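Local coordinates for kinesin-like protein KAR3 (Saccharomyces cerevisiae, PDB 1F9V) that hydrolyses ATP as a kinesin-related motor and probably uses the energy to move along microtubules, at residues F89-Q93 with M314-I318; G92-K98 with D244-E249; I140-I145 with N295-T299. The protein carries 2 engineered substitutions. All coordinates share one frame; numbering follows the deposited sequence.

Contact 1 (F89-Q93 with M314-I318); sequences FAYGQ and MFVNI
Met314 SD meets the Phe89 ring obliquely, 3.5 Å from CD2 of Phe89. The line from SD to the ring centre is 58° off the ring normal. This is a Met-aromatic contact. CG of Met314 is anti to the carbonyl carbon (chi1 -51°), and the chain then bends at chi2 and chi3. The bends bring CE of Met314 to 3.9 Å from CB of Phe89, and the two side chains run alongside each other in one direction. The Tyr91 ring is also met at a slant, with its CD2 4.3 Å from CG1 of Val316. It stacks on Phe334 of helix 325-338; Ser331 and Ala335 of the same helix cover Val316. Ala90 and Phe315 point to the opposite face of the sheet, where helix 98-103 packs. There CB of Ala90 lies 3.8 Å from OD1 of Asn317.

The backbones pair as parallel strands. Phe315 N gives its hydrogen to Phe89 O at 2.7 Å. Tyr91 N reaches Phe315 O at 2.8 Å, nearly straight at 173°. Asn317 N bonds Tyr91 O at 2.8 Å. Beyond this ladder a water takes over, accepting from Gln93 N and donating to Asn317 O. The chemistry implies a buried parallel pairing: backbone N-H and C=O groups are matched across the strands, a water continues past the last direct bond, and OD1 of Asn317 is buried without a partner.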
loop_
_atom_site.group_PDB
_atom_site.type_symbol
_atom_site.label_atom_id
_atom_site.label_comp_id
_atom_site.label_asym_id
_atom_site.label_seq_id
_atom_site.Cartn_x
_atom_site.Cartn_y
_atom_site.Cartn_z
ATOM N N PHE A 89 -1.126 1.019 -0.095
ATOM C CA PHE A 89 -1.144 -0.328 0.465
ATOM C C PHE A 89 -0.727 -1.377 -0.568
ATOM O O PHE A 89 -1.367 -1.500 -1.614
ATOM C CB PHE A 89 -2.551 -0.707 0.957
ATOM C CG PHE A 89 -3.102 0.190 2.035
ATOM C CD1 PHE A 89 -2.858 -0.082 3.375
ATOM C CD2 PHE A 89 -3.913 1.272 1.706
ATOM C CE1 PHE A 89 -3.422 0.712 4.381
ATOM C CE2 PHE A 89 -4.482 2.075 2.700
ATOM C CZ PHE A 89 -4.237 1.792 4.040
ATOM N N ALA A 90 0.332 -2.124 -0.283
ATOM C CA ALA A 90 0.753 -3.196 -1.183
ATOM C C ALA A 90 0.042 -4.440 -0.648
ATOM O O ALA A 90 0.267 -4.848 0.496
ATOM C CB ALA A 90 2.257 -3.379 -1.140
ATOM N N TYR A 91 -0.810 -5.033 -1.486
ATOM C CA TYR A 91 -1.627 -6.196 -1.134
ATOM C C TYR A 91 -1.346 -7.364 -2.070
ATOM O O TYR A 91 -1.147 -7.162 -3.269
ATOM C CB TYR A 91 -3.110 -5.807 -1.242
ATOM C CG TYR A 91 -4.104 -6.906 -0.944
ATOM C CD1 TYR A 91 -4.768 -6.954 0.282
ATOM C CD2 TYR A 91 -4.389 -7.904 -1.889
ATOM C CE1 TYR A 91 -5.686 -7.961 0.568
ATOM C CE2 TYR A 91 -5.313 -8.925 -1.609
ATOM C CZ TYR A 91 -5.954 -8.944 -0.378
ATOM O OH TYR A 91 -6.854 -9.937 -0.077
ATOM N N GLY A 92 -1.362 -8.579 -1.529
ATOM C CA GLY A 92 -1.128 -9.752 -2.354
ATOM C C GLY A 92 -0.592 -10.920 -1.558
ATOM O O GLY A 92 -0.169 -10.761 -0.413
ATOM N N GLN A 93 -0.590 -12.104 -2.159
ATOM C CA GLN A 93 -0.101 -13.281 -1.456
ATOM C C GLN A 93 1.397 -13.199 -1.244
ATOM O O GLN A 93 2.096 -12.465 -1.946
ATOM C CB GLN A 93 -0.423 -14.550 -2.252
ATOM C CG GLN A 93 0.395 -14.700 -3.529
ATOM C CD GLN A 93 0.157 -16.025 -4.229
ATOM O OE1 GLN A 93 0.306 -17.094 -3.630
ATOM N NE2 GLN A 93 -0.214 -15.964 -5.499
ATOM N N MET A 314 -4.406 1.580 -3.656
ATOM C CA MET A 314 -4.314 0.164 -3.318
ATOM C C MET A 314 -3.463 -0.425 -4.440
ATOM O O MET A 314 -3.774 -0.258 -5.617
ATOM C CB MET A 314 -5.699 -0.494 -3.296
ATOM C CG MET A 314 -6.736 0.248 -2.445
ATOM S SD MET A 314 -6.302 0.331 -0.681
ATOM C CE MET A 314 -6.135 -1.469 -0.275
ATOM N N PHE A 315 -2.382 -1.091 -4.064
ATOM C CA PHE A 315 -1.453 -1.685 -5.016
ATOM C C PHE A 315 -1.529 -3.209 -4.902
ATOM O O PHE A 315 -0.964 -3.794 -3.981
ATOM C CB PHE A 315 -0.037 -1.187 -4.692
ATOM C CG PHE A 315 0.867 -1.109 -5.879
ATOM C CD1 PHE A 315 1.467 -2.260 -6.378
ATOM C CD2 PHE A 315 1.121 0.104 -6.503
ATOM C CE1 PHE A 315 2.314 -2.203 -7.490
ATOM C CE2 PHE A 315 1.965 0.173 -7.613
ATOM C CZ PHE A 315 2.563 -0.986 -8.105
ATOM N N VAL A 316 -2.222 -3.851 -5.841
ATOM C CA VAL A 316 -2.373 -5.300 -5.789
ATOM C C VAL A 316 -1.344 -6.050 -6.629
ATOM O O VAL A 316 -1.332 -5.979 -7.861
ATOM C CB VAL A 316 -3.804 -5.719 -6.190
ATOM C CG1 VAL A 316 -3.951 -7.231 -6.123
ATOM C CG2 VAL A 316 -4.808 -5.060 -5.248
ATOM N N ASN A 317 -0.477 -6.765 -5.921
ATOM C CA ASN A 317 0.597 -7.542 -6.513
ATOM C C ASN A 317 0.142 -8.955 -6.800
ATOM O O ASN A 317 -0.484 -9.597 -5.957
ATOM C CB ASN A 317 1.785 -7.596 -5.550
ATOM C CG ASN A 317 2.392 -6.235 -5.305
ATOM O OD1 ASN A 317 2.178 -5.624 -4.258
ATOM N ND2 ASN A 317 3.157 -5.749 -6.273
ATOM N N ILE A 318 0.463 -9.444 -7.995
ATOM C CA ILE A 318 0.104 -10.809 -8.353
ATOM C C ILE A 318 1.218 -11.496 -9.123
ATOM O O ILE A 318 2.033 -10.849 -9.787
ATOM C CB ILE A 318 -1.191 -10.881 -9.202
ATOM C CG1 ILE A 318 -1.038 -10.066 -10.479
ATOM C CG2 ILE A 318 -2.394 -10.409 -8.375
ATOM C CD1 ILE A 318 -2.125 -10.369 -11.503
HETATM O O HOH W 1 -1.544 -11.969 -5.051
#

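Contact 2 (G92-K98 with D244-E249); sequences GQTGSGK and DLAGSE. With ADP (adenosine-5'-diphosphate), chain C.
The phosphate-binding P-loop (Walker A) meets the switch II sequence of the kinesin motor, with Thr94 and Gly92 touching Glu249 and Ser248. The Glu249 carboxylate grips Thr94 with both oxygens. OE1 of Glu249 takes the N-H of Thr94 at 2.7 Å, met from above the carboxylate plane. OE2 of Glu249 takes the hydroxyl OG1 of Thr94 at 2.7 Å, using its syn lone pair. CG of Glu249 sits between its backbone N and carbonyl carbon (chi1 55°), and the bend at chi2 turns the carboxylate to the loop. An alanine here removes both acceptors, which would probably leave Thr94 N without its mate and set the Thr94 hydroxyl free to turn.

Gly92 O has two donors, Lys98 NZ at 2.9 Å and Ser248 N at 3.1 Å, which come from opposite faces of its plane. A water also joins the loops, accepting from Gly92 N and donating to Ala246 O. In the usual manner of a Walker A motif, the lysine and the backbone amides hold the phosphate. Lys98 NZ reaches O1B of ADP at 2.9 Å, and the same oxygen takes Gly97 N and Lys98 N. Gly95 N bonds O3B of ADP at 2.7 Å, almost straight at 170°. Ser96 N bonds Gln93 O and closes a type II turn; Ser96 OG adds a second bond to the same oxygen, on a lone pair. Asp244 OD1 lies 3.3 Å from CB of Lys98, while its OD2 bonds Thr99 OG1. The Asp244 side chain is about 4 Å from the bound magnesium ion, measured between nearest atoms.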
loop_
_atom_site.group_PDB
_atom_site.type_symbol
_atom_site.label_atom_id
_atom_site.label_comp_id
_atom_site.label_asym_id
_atom_site.label_seq_id
_atom_site.Cartn_x
_atom_site.Cartn_y
_atom_site.Cartn_z
ATOM N N GLY A 92 -1.362 -8.579 -1.529
ATOM C CA GLY A 92 -1.128 -9.752 -2.354
ATOM C C GLY A 92 -0.592 -10.920 -1.558
ATOM O O GLY A 92 -0.169 -10.761 -0.413
ATOM N N GLN A 93 -0.590 -12.104 -2.159
ATOM C CA GLN A 93 -0.101 -13.281 -1.456
ATOM C C GLN A 93 1.397 -13.199 -1.244
ATOM O O GLN A 93 2.096 -12.465 -1.946
ATOM C CB GLN A 93 -0.423 -14.550 -2.252
ATOM C CG GLN A 93 0.395 -14.700 -3.529
ATOM C CD GLN A 93 0.157 -16.025 -4.229
ATOM O OE1 GLN A 93 0.306 -17.094 -3.630
ATOM N NE2 GLN A 93 -0.214 -15.964 -5.499
ATOM N N THR A 94 1.891 -13.950 -0.270
ATOM C CA THR A 94 3.319 -13.990 -0.005
ATOM C C THR A 94 3.969 -14.513 -1.294
ATOM O O THR A 94 3.522 -15.508 -1.866
ATOM C CB THR A 94 3.622 -14.923 1.187
ATOM O OG1 THR A 94 3.065 -14.347 2.376
ATOM C CG2 THR A 94 5.115 -15.109 1.380
ATOM N N GLY A 95 4.999 -13.815 -1.756
ATOM C CA GLY A 95 5.682 -14.200 -2.978
ATOM C C GLY A 95 5.214 -13.430 -4.209
ATOM O O GLY A 95 5.771 -13.598 -5.293
ATOM N N SER A 96 4.209 -12.571 -4.061
ATOM C CA SER A 96 3.704 -11.829 -5.208
ATOM C C SER A 96 4.506 -10.577 -5.578
ATOM O O SER A 96 4.403 -10.088 -6.706
ATOM C CB SER A 96 2.229 -11.464 -4.993
ATOM O OG SER A 96 2.054 -10.601 -3.884
ATOM N N GLY A 97 5.288 -10.050 -4.632
ATOM C CA GLY A 97 6.094 -8.867 -4.901
ATOM C C GLY A 97 5.829 -7.597 -4.092
ATOM O O GLY A 97 6.301 -6.529 -4.473
ATOM N N LYS A 98 5.093 -7.694 -2.986
ATOM C CA LYS A 98 4.792 -6.509 -2.167
ATOM C C LYS A 98 6.045 -5.785 -1.663
ATOM O O LYS A 98 6.186 -4.572 -1.825
ATOM C CB LYS A 98 3.929 -6.899 -0.957
ATOM C CG LYS A 98 2.544 -7.399 -1.316
ATOM C CD LYS A 98 1.758 -7.881 -0.098
ATOM C CE LYS A 98 2.528 -8.883 0.740
ATOM N NZ LYS A 98 2.609 -10.231 0.106
ATOM N N ASP A 244 3.197 -2.283 3.590
ATOM C CA ASP A 244 3.529 -3.572 2.990
ATOM C C ASP A 244 2.697 -4.541 3.841
ATOM O O ASP A 244 3.117 -4.973 4.918
ATOM C CB ASP A 244 5.030 -3.821 3.149
ATOM C CG ASP A 244 5.482 -5.140 2.562
ATOM O OD1 ASP A 244 4.634 -5.922 2.080
ATOM O OD2 ASP A 244 6.706 -5.388 2.592
ATOM N N LEU A 245 1.499 -4.855 3.365
ATOM C CA LEU A 245 0.580 -5.712 4.106
ATOM C C LEU A 245 1.007 -7.157 4.306
ATOM O O LEU A 245 1.886 -7.669 3.618
ATOM C CB LEU A 245 -0.798 -5.697 3.431
ATOM C CG LEU A 245 -1.536 -4.357 3.355
ATOM C CD1 LEU A 245 -2.703 -4.463 2.376
ATOM C CD2 LEU A 245 -2.044 -3.966 4.738
ATOM N N ALA A 246 0.379 -7.811 5.277
ATOM C CA ALA A 246 0.642 -9.218 5.535
ATOM C C ALA A 246 0.131 -9.994 4.309
ATOM O O ALA A 246 -0.817 -9.558 3.648
ATOM C CB ALA A 246 -0.117 -9.667 6.786
ATOM N N GLY A 247 0.752 -11.133 4.008
ATOM C CA GLY A 247 0.314 -11.933 2.871
ATOM C C GLY A 247 -1.172 -12.252 2.922
ATOM O O GLY A 247 -1.701 -12.637 3.967
ATOM N N SER A 248 -1.850 -12.126 1.784
ATOM C CA SER A 248 -3.288 -12.366 1.713
ATOM C C SER A 248 -3.710 -13.802 1.394
ATOM O O SER A 248 -4.905 -14.072 1.278
ATOM C CB SER A 248 -3.904 -11.448 0.659
ATOM O OG SER A 248 -3.309 -11.702 -0.609
ATOM N N GLU A 249 -2.747 -14.713 1.251
ATOM C CA GLU A 249 -3.065 -16.102 0.906
ATOM C C GLU A 249 -4.110 -16.717 1.825
ATOM O O GLU A 249 -4.036 -16.577 3.044
ATOM C CB GLU A 249 -1.804 -16.974 0.901
ATOM C CG GLU A 249 -1.002 -16.941 2.182
ATOM C CD GLU A 249 0.100 -15.893 2.151
ATOM O OE1 GLU A 249 -0.044 -14.883 1.423
ATOM O OE2 GLU A 249 1.109 -16.084 2.861
HETATM P PB ADP C . 6.134 -10.601 -1.141
HETATM O O1B ADP C . 4.821 -10.286 -1.758
HETATM O O2B ADP C . 6.684 -9.341 -0.312
HETATM O O3B ADP C . 6.064 -11.823 -0.300
HETATM P PA ADP C . 8.690 -10.275 -2.451
HETATM O O1A ADP C . 8.664 -8.870 -2.859
HETATM O O2A ADP C . 9.443 -10.405 -1.205
HETATM O O3A ADP C . 7.214 -10.803 -2.270
HETATM O "O5'" ADP C . 9.411 -11.165 -3.543
HETATM C "C5'" ADP C . 8.905 -12.300 -4.249
HETATM C "C4'" ADP C . 10.082 -12.722 -5.179
HETATM O "O4'" ADP C . 9.809 -12.139 -6.459
HETATM C "C3'" ADP C . 11.443 -12.136 -4.756
HETATM O "O3'" ADP C . 12.532 -13.040 -5.008
HETATM C "C2'" ADP C . 11.593 -10.858 -5.563
HETATM O "O2'" ADP C . 12.958 -10.435 -5.724
HETATM C "C1'" ADP C . 10.840 -11.198 -6.842
HETATM N N9 ADP C . 10.142 -10.018 -7.440
HETATM C C8 ADP C . 8.968 -9.527 -6.998
HETATM N N7 ADP C . 8.605 -8.509 -7.752
HETATM C C5 ADP C . 9.514 -8.326 -8.674
HETATM C C6 ADP C . 9.680 -7.445 -9.731
HETATM N N6 ADP C . 8.757 -6.507 -9.967
HETATM N N1 ADP C . 10.788 -7.529 -10.530
HETATM C C2 ADP C . 11.740 -8.462 -10.326
HETATM N N3 ADP C . 11.591 -9.331 -9.307
HETATM C C4 ADP C . 10.517 -9.299 -8.475
HETATM O O HOH W 2 -1.996 -8.563 1.296
#

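Contact 3 (I140-I145 with N295-T299); sequences IYNENI and NSKLT
Lys297 lays its aliphatic chain along Glu143, and the two side chains run antiparallel past one another. CB of Lys297 is 3.7 Å from OE1 of Glu143. CG of Lys297 is anti to the backbone N (chi1 -171°), which brings it to 3.9 Å from CD1 of Ile140 and 4.1 Å from CG1 of Ile145. Bends at chi2 and chi3 then carry CD and CE along the Glu143 carbonyl. CE of Lys297 passes 3.3 Å from Glu143 O, and NZ follows beyond it, farther from that oxygen. Deeper in, CD1 of Ile140 packs 3.7 Å from CA of Leu298.

The polar grip comes from the Glu143 carboxylate. Its OE1 takes the N-H of Lys297 at 2.9 Å in a nearly straight bond (167°), from above the carboxylate plane. A water donates to OE2 of Glu143 and accepts from Leu298 N. The acid thus serves two amides in the first turn of helix 297-306, one directly and one through water. Its negative charge would be expected to suit the positive end of the helix dipole. Ser296 holds the N-cap position. The arrangement is that of a beta hairpin with a two-residue type I' turn, from Tyr141 to Asn144, set against a helix N-terminus.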
loop_
_atom_site.group_PDB
_atom_site.type_symbol
_atom_site.label_atom_id
_atom_site.label_comp_id
_atom_site.label_asym_id
_atom_site.label_seq_id
_atom_site.Cartn_x
_atom_site.Cartn_y
_atom_site.Cartn_z
ATOM N N ILE A 140 2.478 -4.116 12.488
ATOM C CA ILE A 140 1.335 -4.551 13.264
ATOM C C ILE A 140 1.332 -6.062 13.090
ATOM O O ILE A 140 1.245 -6.568 11.969
ATOM C CB ILE A 140 0.010 -3.954 12.742
ATOM C CG1 ILE A 140 -0.067 -2.467 13.105
ATOM C CG2 ILE A 140 -1.177 -4.685 13.372
ATOM C CD1 ILE A 140 -1.225 -1.735 12.470
ATOM N N TYR A 141 1.475 -6.776 14.198
ATOM C CA TYR A 141 1.488 -8.233 14.190
ATOM C C TYR A 141 0.508 -8.707 15.254
ATOM O O TYR A 141 0.637 -8.354 16.433
ATOM C CB TYR A 141 2.889 -8.767 14.499
ATOM C CG TYR A 141 2.934 -10.276 14.556
ATOM C CD1 TYR A 141 2.567 -11.041 13.452
ATOM C CD2 TYR A 141 3.295 -10.940 15.726
ATOM C CE1 TYR A 141 2.555 -12.431 13.509
ATOM C CE2 TYR A 141 3.287 -12.339 15.795
ATOM C CZ TYR A 141 2.911 -13.071 14.681
ATOM O OH TYR A 141 2.879 -14.446 14.735
ATOM N N ASN A 142 -0.473 -9.498 14.837
ATOM C CA ASN A 142 -1.483 -9.994 15.754
ATOM C C ASN A 142 -2.155 -8.810 16.423
ATOM O O ASN A 142 -2.426 -8.838 17.623
ATOM C CB ASN A 142 -0.855 -10.907 16.810
ATOM C CG ASN A 142 -0.768 -12.337 16.349
ATOM O OD1 ASN A 142 -1.460 -12.731 15.417
ATOM N ND2 ASN A 142 0.083 -13.124 16.992
ATOM N N GLU A 143 -2.396 -7.767 15.632
ATOM C CA GLU A 143 -3.059 -6.546 16.082
ATOM C C GLU A 143 -2.309 -5.739 17.145
ATOM O O GLU A 143 -2.903 -4.899 17.827
ATOM C CB GLU A 143 -4.484 -6.873 16.562
ATOM C CG GLU A 143 -5.416 -7.384 15.449
ATOM C CD GLU A 143 -5.577 -6.397 14.290
ATOM O OE1 GLU A 143 -6.528 -5.584 14.321
ATOM O OE2 GLU A 143 -4.757 -6.434 13.345
ATOM N N ASN A 144 -1.008 -5.986 17.273
ATOM C CA ASN A 144 -0.165 -5.261 18.223
ATOM C C ASN A 144 0.864 -4.455 17.436
ATOM O O ASN A 144 1.418 -4.942 16.455
ATOM C CB ASN A 144 0.577 -6.225 19.148
ATOM C CG ASN A 144 -0.347 -6.931 20.123
ATOM O OD1 ASN A 144 -0.179 -8.115 20.402
ATOM N ND2 ASN A 144 -1.325 -6.207 20.643
ATOM N N ILE A 145 1.119 -3.225 17.871
ATOM C CA ILE A 145 2.088 -2.368 17.206
ATOM C C ILE A 145 3.480 -2.637 17.759
ATOM O O ILE A 145 3.665 -2.768 18.971
ATOM C CB ILE A 145 1.744 -0.872 17.414
ATOM C CG1 ILE A 145 0.492 -0.513 16.611
ATOM C CG2 ILE A 145 2.931 0.008 17.004
ATOM C CD1 ILE A 145 -0.060 0.881 16.894
ATOM N N ASN A 295 -12.573 -1.504 13.872
ATOM C CA ASN A 295 -12.548 -2.963 13.850
ATOM C C ASN A 295 -11.177 -3.594 13.635
ATOM O O ASN A 295 -11.038 -4.811 13.716
ATOM C CB ASN A 295 -13.534 -3.491 12.806
ATOM C CG ASN A 295 -14.971 -3.453 13.297
ATOM O OD1 ASN A 295 -15.864 -4.034 12.679
ATOM N ND2 ASN A 295 -15.200 -2.768 14.415
ATOM N N SER A 296 -10.163 -2.786 13.351
ATOM C CA SER A 296 -8.821 -3.325 13.181
ATOM C C SER A 296 -7.797 -2.264 13.573
ATOM O O SER A 296 -8.062 -1.062 13.492
ATOM C CB SER A 296 -8.587 -3.803 11.740
ATOM O OG SER A 296 -8.212 -2.740 10.887
ATOM N N LYS A 297 -6.633 -2.717 14.010
ATOM C CA LYS A 297 -5.584 -1.806 14.439
ATOM C C LYS A 297 -5.105 -0.924 13.289
ATOM O O LYS A 297 -4.943 0.280 13.454
ATOM C CB LYS A 297 -4.409 -2.601 15.018
ATOM C CG LYS A 297 -3.350 -1.753 15.685
ATOM C CD LYS A 297 -3.912 -1.018 16.893
ATOM C CE LYS A 297 -3.544 -1.730 18.172
ATOM N NZ LYS A 297 -3.815 -0.888 19.369
ATOM N N LEU A 298 -4.899 -1.518 12.118
ATOM C CA LEU A 298 -4.422 -0.763 10.964
ATOM C C LEU A 298 -5.361 0.346 10.509
ATOM O O LEU A 298 -4.920 1.469 10.283
ATOM C CB LEU A 298 -4.163 -1.700 9.781
ATOM C CG LEU A 298 -3.633 -1.021 8.509
ATOM C CD1 LEU A 298 -2.204 -0.536 8.724
ATOM C CD2 LEU A 298 -3.697 -2.013 7.348
ATOM N N THR A 299 -6.647 0.037 10.359
ATOM C CA THR A 299 -7.597 1.045 9.910
ATOM C C THR A 299 -7.829 2.106 10.983
ATOM O O THR A 299 -8.045 3.275 10.670
ATOM C CB THR A 299 -8.963 0.421 9.486
ATOM O OG1 THR A 299 -9.487 -0.393 10.544
ATOM C CG2 THR A 299 -8.787 -0.440 8.231
HETATM O O HOH W 3 -4.751 -4.392 11.583
HETATM O O HOH W 4 -8.783 -7.101 12.801
#

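Contacts 1 and 2 share Gly92 and Gln93, where strand 86-91 runs into the P-loop; their centres are 6 Å apart. Strand 86-91 sits between 235-244 and 311-318, so contact 1 leads straight into the nucleotide site of contact 2. Ala90 O to Leu245 N, at 3.1 Å, is a probable hydrogen bond between them. Contact 3 lies apart from the ADP site, its centre about 17 Å from that of contact 2 and 18 Å from that of contact 1. Leu298 bridges the gap: its CD2 is 3.7 Å from CD2 of Leu245 and 4.0 Å from CE1 of Phe89. Helix 297-306 is followed in the chain by strand 311-318 of contact 1.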